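Local structure of Afp3 (6RBN) at residues K280-R285 / V349-D354; G334-K339 / D343-P348; L54-L59 / T110-L115. The protein probably serves as a sheath subunit around the inner tube of the anti-feeding prophage, a contractile injection system related to myovirus tails. All coordinates share one frame; numbering follows the deposited sequence.

Interaction 1: residues K280-R285 / V349-D354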
loop_
_atom_site.group_PDB
_atom_site.type_symbol
_atom_site.label_atom_id
_atom_site.label_comp_id
_atom_site.label_asym_id
_atom_site.label_seq_id
_atom_site.Cartn_x
_atom_site.Cartn_y
_atom_site.Cartn_z
ATOM N N LYS D 280 6.073 -58.352 19.158
ATOM C CA LYS D 280 7.181 -57.526 19.615
ATOM C C LYS D 280 7.948 -56.936 18.439
ATOM O O LYS D 280 8.355 -55.772 18.474
ATOM C CB LYS D 280 8.112 -58.347 20.502
ATOM C CG LYS D 280 9.239 -57.555 21.120
ATOM C CD LYS D 280 10.201 -58.456 21.859
ATOM C CE LYS D 280 9.617 -58.930 23.167
ATOM N NZ LYS D 280 10.610 -59.719 23.938
ATOM N N THR D 281 8.149 -57.729 17.385
ATOM C CA THR D 281 8.928 -57.273 16.239
ATOM C C THR D 281 8.146 -56.260 15.413
ATOM O O THR D 281 8.703 -55.262 14.943
ATOM C CB THR D 281 9.336 -58.474 15.384
ATOM O OG1 THR D 281 10.069 -59.398 16.194
ATOM C CG2 THR D 281 10.213 -58.054 14.221
ATOM N N ASP D 282 6.843 -56.494 15.239
ATOM C CA ASP D 282 6.029 -55.601 14.422
ATOM C C ASP D 282 5.820 -54.258 15.107
ATOM O O ASP D 282 5.710 -53.223 14.440
ATOM C CB ASP D 282 4.684 -56.251 14.108
ATOM C CG ASP D 282 4.826 -57.502 13.274
ATOM O OD1 ASP D 282 5.837 -57.630 12.559
ATOM O OD2 ASP D 282 3.927 -58.366 13.335
ATOM N N GLY D 283 5.757 -54.255 16.438
ATOM C CA GLY D 283 5.604 -53.001 17.154
ATOM C C GLY D 283 6.869 -52.165 17.146
ATOM O O GLY D 283 6.811 -50.934 17.125
ATOM N N GLU D 284 8.026 -52.821 17.157
ATOM C CA GLU D 284 9.305 -52.132 17.235
ATOM C C GLU D 284 9.952 -51.894 15.880
ATOM O O GLU D 284 10.684 -50.913 15.727
ATOM C CB GLU D 284 10.276 -52.926 18.115
ATOM C CG GLU D 284 9.866 -53.007 19.571
ATOM C CD GLU D 284 10.814 -53.856 20.390
ATOM O OE1 GLU D 284 11.724 -54.471 19.797
ATOM O OE2 GLU D 284 10.645 -53.918 21.626
ATOM N N ARG D 285 9.710 -52.761 14.898
ATOM C CA ARG D 285 10.389 -52.675 13.614
ATOM C C ARG D 285 9.465 -52.704 12.409
ATOM O O ARG D 285 9.876 -52.244 11.340
ATOM C CB ARG D 285 11.405 -53.818 13.470
ATOM C CG ARG D 285 12.536 -53.813 14.481
ATOM C CD ARG D 285 13.484 -52.653 14.256
ATOM N NE ARG D 285 14.115 -52.702 12.940
ATOM C CZ ARG D 285 15.224 -53.380 12.667
ATOM N NH1 ARG D 285 15.831 -54.076 13.617
ATOM N NH2 ARG D 285 15.725 -53.365 11.440
ATOM N N VAL D 349 8.267 -60.861 3.794
ATOM C CA VAL D 349 7.689 -60.468 2.515
ATOM C C VAL D 349 6.233 -60.901 2.444
ATOM O O VAL D 349 5.375 -60.174 1.928
ATOM C CB VAL D 349 8.526 -61.053 1.363
ATOM C CG1 VAL D 349 7.941 -60.684 0.014
ATOM C CG2 VAL D 349 9.959 -60.584 1.472
ATOM N N ARG D 350 5.919 -62.072 2.997
ATOM C CA ARG D 350 4.556 -62.584 2.952
ATOM C C ARG D 350 3.628 -61.810 3.881
ATOM O O ARG D 350 2.511 -61.459 3.492
ATOM C CB ARG D 350 4.554 -64.068 3.309
ATOM C CG ARG D 350 3.189 -64.704 3.462
ATOM C CD ARG D 350 2.462 -64.893 2.143
ATOM N NE ARG D 350 1.586 -63.776 1.821
ATOM C CZ ARG D 350 0.910 -63.659 0.685
ATOM N NH1 ARG D 350 1.002 -64.601 -0.243
ATOM N NH2 ARG D 350 0.136 -62.606 0.476
ATOM N N ARG D 351 4.071 -61.530 5.106
ATOM C CA ARG D 351 3.224 -60.819 6.053
ATOM C C ARG D 351 3.166 -59.320 5.803
ATOM O O ARG D 351 2.318 -58.650 6.394
ATOM C CB ARG D 351 3.685 -61.078 7.489
ATOM C CG ARG D 351 3.442 -62.498 7.954
ATOM C CD ARG D 351 3.877 -62.707 9.390
ATOM N NE ARG D 351 3.055 -61.958 10.333
ATOM C CZ ARG D 351 3.503 -60.950 11.072
ATOM N NH1 ARG D 351 4.768 -60.574 10.984
ATOM N NH2 ARG D 351 2.684 -60.323 11.906
ATOM N N LEU D 352 4.047 -58.774 4.964
ATOM C CA LEU D 352 3.880 -57.397 4.520
ATOM C C LEU D 352 2.693 -57.278 3.577
ATOM O O LEU D 352 1.866 -56.370 3.714
ATOM C CB LEU D 352 5.148 -56.898 3.836
ATOM C CG LEU D 352 5.095 -55.481 3.271
ATOM C CD1 LEU D 352 4.902 -54.466 4.373
ATOM C CD2 LEU D 352 6.347 -55.189 2.479
ATOM N N PHE D 353 2.597 -58.191 2.609
ATOM C CA PHE D 353 1.463 -58.214 1.697
ATOM C C PHE D 353 0.162 -58.591 2.389
ATOM O O PHE D 353 -0.893 -58.094 1.997
ATOM C CB PHE D 353 1.743 -59.167 0.538
ATOM C CG PHE D 353 2.599 -58.572 -0.537
ATOM C CD1 PHE D 353 2.021 -57.915 -1.607
ATOM C CD2 PHE D 353 3.976 -58.624 -0.459
ATOM C CE1 PHE D 353 2.801 -57.357 -2.594
ATOM C CE2 PHE D 353 4.762 -58.061 -1.443
ATOM C CZ PHE D 353 4.172 -57.426 -2.509
ATOM N N ASP D 354 0.204 -59.445 3.410
ATOM C CA ASP D 354 -1.024 -59.754 4.134
ATOM C C ASP D 354 -1.491 -58.577 4.979
ATOM O O ASP D 354 -2.699 -58.383 5.150
ATOM C CB ASP D 354 -0.837 -60.983 5.019
ATOM C CG ASP D 354 -0.711 -62.262 4.223
ATOM O OD1 ASP D 354 -1.237 -62.314 3.091
ATOM O OD2 ASP D 354 -0.103 -63.222 4.734
#
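Asp282 and Arg351 form a salt bridge between two helices of the tail sheath fold, 271-284 in the subtilisin-like family region and 347-364 in the C-terminal one. Their CA atoms lie 10.3 Å apart, the nearest pair of the two segments, and only 76 Å² is buried. The contact is therefore a reach across by two charged side chains rather than close helix packing.

The ionic interaction is one-sided. Arg351 NH2 donates to Asp282 OD2 at 2.7 Å with an N-H...O angle of 168°, meeting the oxygen on its syn side, and OD2 lies in the guanidinium plane. Arg351 NH1 makes a weak second bond to the same OD2 at 3.3 Å. Carboxylate and guanidinium planes are 18° apart, and the acid meets the guanidinium at its edge, near its plane. The bend of the arginine chain at chi3 (67°) helps turn that edge toward the acid.

Hydrogen bonds from an uncharged residue supplement the ion pair. Thr27 OG1 bonds Asp282 OD2, while Arg351 NH2 makes a weak bond to Thr27 O, so a single residue touches both partners of the bridge.

A separate ionic and aromatic group gathers around the start of helix 347-364. Arg350 makes a salt bridge with Glu14 of an Afp2 chain and a cation-pi contact with Trp344, which precedes the helix and whose ring also meets Phe353 edge-to-face. One turn along the helix, Arg350 NH2 pairs with Asp354 OD1 at 3.0 Å.

Interaction 2: residues G334-K339 / D343-P348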
loop_
_atom_site.group_PDB
_atom_site.type_symbol
_atom_site.label_atom_id
_atom_site.label_comp_id
_atom_site.label_asym_id
_atom_site.label_seq_id
_atom_site.Cartn_x
_atom_site.Cartn_y
_atom_site.Cartn_z
ATOM N N GLY D 334 15.674 -68.206 11.587
ATOM C CA GLY D 334 15.052 -68.648 10.358
ATOM C C GLY D 334 13.760 -67.905 10.097
ATOM O O GLY D 334 12.954 -67.725 11.013
ATOM N N SER D 335 13.550 -67.463 8.861
ATOM C CA SER D 335 12.373 -66.675 8.515
ATOM C C SER D 335 11.812 -67.094 7.159
ATOM O O SER D 335 11.499 -66.262 6.310
ATOM C CB SER D 335 12.702 -65.187 8.525
ATOM O OG SER D 335 13.612 -64.875 7.489
ATOM N N ARG D 336 11.676 -68.397 6.936
ATOM C CA ARG D 336 11.111 -68.912 5.699
ATOM C C ARG D 336 9.723 -69.501 5.913
ATOM O O ARG D 336 9.386 -69.975 6.999
ATOM C CB ARG D 336 12.006 -69.976 5.066
ATOM C CG ARG D 336 13.169 -69.430 4.275
ATOM C CD ARG D 336 13.909 -70.564 3.602
ATOM N NE ARG D 336 14.868 -70.098 2.607
ATOM C CZ ARG D 336 16.133 -69.802 2.868
ATOM N NH1 ARG D 336 16.584 -69.910 4.103
ATOM N NH2 ARG D 336 16.939 -69.385 1.903
ATOM N N THR D 337 8.927 -69.462 4.846
ATOM C CA THR D 337 7.623 -70.099 4.793
ATOM C C THR D 337 7.735 -71.456 4.107
ATOM O O THR D 337 8.812 -71.886 3.691
ATOM C CB THR D 337 6.619 -69.211 4.056
ATOM O OG1 THR D 337 7.060 -69.003 2.711
ATOM C CG2 THR D 337 6.481 -67.871 4.741
ATOM N N GLN D 338 6.601 -72.142 3.979
ATOM C CA GLN D 338 6.565 -73.431 3.302
ATOM C C GLN D 338 6.667 -73.319 1.789
ATOM O O GLN D 338 6.980 -74.314 1.130
ATOM C CB GLN D 338 5.280 -74.173 3.662
ATOM C CG GLN D 338 5.249 -74.704 5.064
ATOM C CD GLN D 338 6.261 -75.796 5.259
ATOM O OE1 GLN D 338 7.244 -75.622 5.958
ATOM N NE2 GLN D 338 6.035 -76.928 4.617
ATOM N N LYS D 339 6.411 -72.143 1.228
ATOM C CA LYS D 339 6.446 -71.979 -0.219
ATOM C C LYS D 339 7.884 -71.833 -0.694
ATOM O O LYS D 339 8.642 -71.017 -0.164
ATOM C CB LYS D 339 5.622 -70.761 -0.622
ATOM C CG LYS D 339 5.473 -70.569 -2.110
ATOM C CD LYS D 339 4.554 -71.615 -2.700
ATOM C CE LYS D 339 4.305 -71.359 -4.172
ATOM N NZ LYS D 339 3.445 -72.413 -4.771
ATOM N N ASP D 343 9.030 -65.673 -4.952
ATOM C CA ASP D 343 8.234 -64.545 -4.483
ATOM C C ASP D 343 7.924 -64.653 -2.997
ATOM O O ASP D 343 8.186 -63.716 -2.236
ATOM C CB ASP D 343 6.936 -64.446 -5.285
ATOM C CG ASP D 343 7.168 -64.009 -6.714
ATOM O OD1 ASP D 343 8.144 -63.271 -6.963
ATOM O OD2 ASP D 343 6.372 -64.399 -7.591
ATOM N N TRP D 344 7.372 -65.780 -2.561
ATOM C CA TRP D 344 6.825 -65.911 -1.217
ATOM C C TRP D 344 7.690 -66.811 -0.342
ATOM O O TRP D 344 7.186 -67.597 0.459
ATOM C CB TRP D 344 5.397 -66.440 -1.273
ATOM C CG TRP D 344 4.519 -65.612 -2.144
ATOM C CD1 TRP D 344 4.047 -65.947 -3.374
ATOM C CD2 TRP D 344 4.068 -64.277 -1.891
ATOM N NE1 TRP D 344 3.295 -64.922 -3.887
ATOM C CE2 TRP D 344 3.295 -63.881 -2.997
ATOM C CE3 TRP D 344 4.228 -63.383 -0.830
ATOM C CZ2 TRP D 344 2.686 -62.637 -3.074
ATOM C CZ3 TRP D 344 3.620 -62.148 -0.910
ATOM C CH2 TRP D 344 2.859 -61.787 -2.021
ATOM N N ARG D 345 9.010 -66.693 -0.487
ATOM C CA ARG D 345 9.928 -67.540 0.262
ATOM C C ARG D 345 10.018 -67.130 1.723
ATOM O O ARG D 345 10.089 -67.989 2.608
ATOM C CB ARG D 345 11.312 -67.494 -0.381
ATOM C CG ARG D 345 12.309 -68.463 0.210
ATOM C CD ARG D 345 13.651 -68.353 -0.486
ATOM N NE ARG D 345 13.572 -68.725 -1.895
ATOM C CZ ARG D 345 13.645 -69.973 -2.344
ATOM N NH1 ARG D 345 13.797 -70.980 -1.496
ATOM N NH2 ARG D 345 13.564 -70.218 -3.644
ATOM N N TYR D 346 10.007 -65.832 2.001
ATOM C CA TYR D 346 10.308 -65.320 3.328
ATOM C C TYR D 346 9.043 -64.930 4.077
ATOM O O TYR D 346 8.040 -64.543 3.473
ATOM C CB TYR D 346 11.248 -64.121 3.244
ATOM C CG TYR D 346 12.615 -64.475 2.719
ATOM C CD1 TYR D 346 13.551 -65.088 3.539
ATOM C CD2 TYR D 346 12.971 -64.192 1.411
ATOM C CE1 TYR D 346 14.801 -65.414 3.066
ATOM C CE2 TYR D 346 14.220 -64.515 0.929
ATOM C CZ TYR D 346 15.130 -65.125 1.762
ATOM O OH TYR D 346 16.378 -65.447 1.285
ATOM N N ILE D 347 9.107 -65.057 5.403
ATOM C CA ILE D 347 8.020 -64.560 6.256
ATOM C C ILE D 347 7.790 -63.057 6.151
ATOM O O ILE D 347 6.625 -62.655 5.997
ATOM C CB ILE D 347 8.224 -65.040 7.700
ATOM C CG1 ILE D 347 8.230 -66.563 7.760
ATOM C CG2 ILE D 347 7.137 -64.517 8.613
ATOM C CD1 ILE D 347 8.668 -67.101 9.088
ATOM N N PRO D 348 8.805 -62.158 6.234
ATOM C CA PRO D 348 8.456 -60.723 6.235
ATOM C C PRO D 348 7.954 -60.193 4.903
ATOM O O PRO D 348 7.275 -59.163 4.878
ATOM C CB PRO D 348 9.767 -60.045 6.638
ATOM C CG PRO D 348 10.793 -60.942 6.191
ATOM C CD PRO D 348 10.263 -62.301 6.440
#
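Ser335 O accepts the backbone N-H of Ile347 at 2.8 Å, nearly straight at 170°, although the donor stands well above the carbonyl plane. The same oxygen receives a CA-H...O contact from Tyr346 CA at 3.3 Å. The reciprocal bond runs from Thr337 N to Arg345 O, 2.9 Å long with an angle of 172°, and Arg336 CA makes a similar CA-H...O approach to that oxygen.

These two bonds flank Arg336 and Tyr346, a non-hydrogen-bonded pair in a single antiparallel beta bridge with CA atoms 4.4 Å apart. Tyr346 is also the N-cap residue of helix 347-364, so the bridge joins the start of that helix to the chain leaving strand 329-332.

Arg336 and Arg345 extend alongside each other in a common direction, with Arg336 NE 4.3 Å from Arg345 NH1. Each has its own acid: Arg336 NH2 pairs with Glu439 OE2, and Arg345 NH1 with Asp340 OD1. Tyr346 OH is hydrogen-bonded to Glu439 OE2 as well, and Arg336 O accepts from Asn320 ND2. Beside these bonds, a Thr337 chi1 of 61° puts CG2 anti to the carbonyl carbon, where it meets Ile347 CG1 at 3.7 Å, the two side chains passing antiparallel.

Interaction 3: residues L54-L59 / T110-L115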
loop_
_atom_site.group_PDB
_atom_site.type_symbol
_atom_site.label_atom_id
_atom_site.label_comp_id
_atom_site.label_asym_id
_atom_site.label_seq_id
_atom_site.Cartn_x
_atom_site.Cartn_y
_atom_site.Cartn_z
ATOM N N LEU D 54 -4.547 -60.611 33.275
ATOM C CA LEU D 54 -5.563 -60.451 34.309
ATOM C C LEU D 54 -6.935 -60.889 33.810
ATOM O O LEU D 54 -7.765 -61.363 34.592
ATOM C CB LEU D 54 -5.602 -58.997 34.771
ATOM C CG LEU D 54 -6.412 -58.627 36.009
ATOM C CD1 LEU D 54 -6.287 -59.686 37.088
ATOM C CD2 LEU D 54 -5.922 -57.315 36.536
ATOM N N ASP D 55 -7.194 -60.731 32.511
ATOM C CA ASP D 55 -8.458 -61.194 31.951
ATOM C C ASP D 55 -8.496 -62.713 31.862
ATOM O O ASP D 55 -9.571 -63.319 31.908
ATOM C CB ASP D 55 -8.687 -60.572 30.576
ATOM C CG ASP D 55 -8.962 -59.085 30.648
ATOM O OD1 ASP D 55 -9.498 -58.627 31.679
ATOM O OD2 ASP D 55 -8.651 -58.371 29.671
ATOM N N TYR D 56 -7.330 -63.347 31.729
ATOM C CA TYR D 56 -7.282 -64.804 31.668
ATOM C C TYR D 56 -7.566 -65.425 33.028
ATOM O O TYR D 56 -8.227 -66.465 33.116
ATOM C CB TYR D 56 -5.924 -65.265 31.144
ATOM C CG TYR D 56 -5.789 -66.767 31.054
ATOM C CD1 TYR D 56 -6.437 -67.481 30.059
ATOM C CD2 TYR D 56 -5.010 -67.467 31.963
ATOM C CE1 TYR D 56 -6.313 -68.850 29.973
ATOM C CE2 TYR D 56 -4.884 -68.836 31.884
ATOM C CZ TYR D 56 -5.538 -69.520 30.888
ATOM O OH TYR D 56 -5.413 -70.884 30.807
ATOM N N THR D 57 -7.074 -64.805 34.102
ATOM C CA THR D 57 -7.250 -65.376 35.431
ATOM C C THR D 57 -8.677 -65.241 35.940
ATOM O O THR D 57 -9.070 -65.985 36.844
ATOM C CB THR D 57 -6.292 -64.720 36.419
ATOM O OG1 THR D 57 -6.567 -63.316 36.491
ATOM C CG2 THR D 57 -4.859 -64.924 35.976
ATOM N N ILE D 58 -9.459 -64.318 35.387
ATOM C CA ILE D 58 -10.841 -64.157 35.824
ATOM C C ILE D 58 -11.765 -65.074 35.036
ATOM O O ILE D 58 -12.662 -65.708 35.602
ATOM C CB ILE D 58 -11.250 -62.678 35.702
ATOM C CG1 ILE D 58 -10.391 -61.824 36.627
ATOM C CG2 ILE D 58 -12.718 -62.481 36.035
ATOM C CD1 ILE D 58 -10.550 -60.355 36.400
ATOM N N LEU D 59 -11.549 -65.183 33.726
ATOM C CA LEU D 59 -12.447 -65.968 32.886
ATOM C C LEU D 59 -12.099 -67.449 32.922
ATOM O O LEU D 59 -12.991 -68.302 32.977
ATOM C CB LEU D 59 -12.410 -65.442 31.454
ATOM C CG LEU D 59 -12.946 -64.024 31.275
ATOM C CD1 LEU D 59 -12.744 -63.559 29.850
ATOM C CD2 LEU D 59 -14.407 -63.966 31.651
ATOM N N THR D 110 -0.796 -77.617 30.424
ATOM C CA THR D 110 0.206 -76.730 29.846
ATOM C C THR D 110 -0.400 -75.576 29.058
ATOM O O THR D 110 0.348 -74.794 28.461
ATOM C CB THR D 110 1.152 -77.519 28.937
ATOM O OG1 THR D 110 0.397 -78.146 27.895
ATOM C CG2 THR D 110 1.917 -78.577 29.717
ATOM N N ALA D 111 -1.725 -75.450 29.028
ATOM C CA ALA D 111 -2.342 -74.377 28.261
ATOM C C ALA D 111 -2.231 -73.034 28.966
ATOM O O ALA D 111 -2.098 -72.001 28.303
ATOM C CB ALA D 111 -3.808 -74.701 27.982
ATOM N N SER D 112 -2.280 -73.022 30.296
ATOM C CA SER D 112 -2.098 -71.783 31.034
ATOM C C SER D 112 -0.639 -71.363 31.114
ATOM O O SER D 112 -0.359 -70.172 31.272
ATOM C CB SER D 112 -2.669 -71.919 32.443
ATOM O OG SER D 112 -2.454 -70.737 33.189
ATOM N N VAL D 113 0.290 -72.314 31.018
ATOM C CA VAL D 113 1.709 -71.979 31.004
ATOM C C VAL D 113 2.089 -71.359 29.667
ATOM O O VAL D 113 2.919 -70.444 29.609
ATOM C CB VAL D 113 2.538 -73.242 31.320
ATOM C CG1 VAL D 113 4.032 -72.961 31.295
ATOM C CG2 VAL D 113 2.135 -73.813 32.667
ATOM N N ALA D 114 1.460 -71.810 28.579
ATOM C CA ALA D 114 1.803 -71.316 27.248
ATOM C C ALA D 114 1.343 -69.880 27.034
ATOM O O ALA D 114 1.940 -69.161 26.226
ATOM C CB ALA D 114 1.207 -72.230 26.180
ATOM N N LEU D 115 0.298 -69.434 27.737
ATOM C CA LEU D 115 -0.097 -68.037 27.606
ATOM C C LEU D 115 0.767 -67.100 28.427
ATOM O O LEU D 115 0.917 -65.935 28.050
ATOM C CB LEU D 115 -1.553 -67.820 27.998
ATOM C CG LEU D 115 -2.576 -68.250 26.965
ATOM C CD1 LEU D 115 -3.930 -67.881 27.467
ATOM C CD2 LEU D 115 -2.292 -67.556 25.661
#
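The Tyr56 ring carries Leu115 CD1 over one face and Ser112 OG at its edge. The methyl makes a CH-pi contact, with Leu115 CD1 3.9 Å from the Tyr56 ring centroid and 27° off the normal. It is offset toward the rim, and its nearest ring atoms are Tyr56 CD1 and CE1, both at 3.6 Å. Further ring contacts come from Trp53 and Phe60, whose planes are turned only modestly against that of Tyr56.

At the edge, Ser112 OG lies 3.3 Å from Tyr56 CE2, near the ring plane. The hydroxyl is hydrogen-bonded to Ser62 O, and it meets the ring at its C-H edge. The phenol end continues along the serine, with Tyr56 OH 3.4 Å from Ser112 CB.

Tyr56 spans the gap between the segments because its CG stands anti to the backbone N (chi1 180°), which carries the ring outward to helix 111-120. The reach is long: the axes of the short helical segments approach to 11.8 Å, and 153 Å² is buried. Leu115 also rests on Trp53, on Phe36 and on Phe32 of strand 31-34. On the other helix, Leu54 and Ile58 pack on Met319 and Thr320 of an Afp2 chain. With 163° between their N-to-C directions, the segments, the second a weakly bonded helix, form a widely spaced antiparallel helix pair, joined through an aromatic side chain.

In the fold
Interactions 1 and 2 are neighbours, centres about 13 Å apart, and both use helix 347-364: interaction 2 lies at its start, and interaction 1 ties its first turns to helix 271-284. They touch through Trp344 and the first turns of the helix, and interaction 2 is nested within the chain loop closed by interaction 1. The centre of interaction 3 lies about 19 Å from the centre of the chain, against about 9 Å and 13 Å for those of interactions 1 and 2, and it does not touch the others. All three are partly buried. The chemistry differs: charge pairing between helices in interaction 1, backbone bonding in interaction 2, which buries the most surface, and aromatic packing in interaction 3.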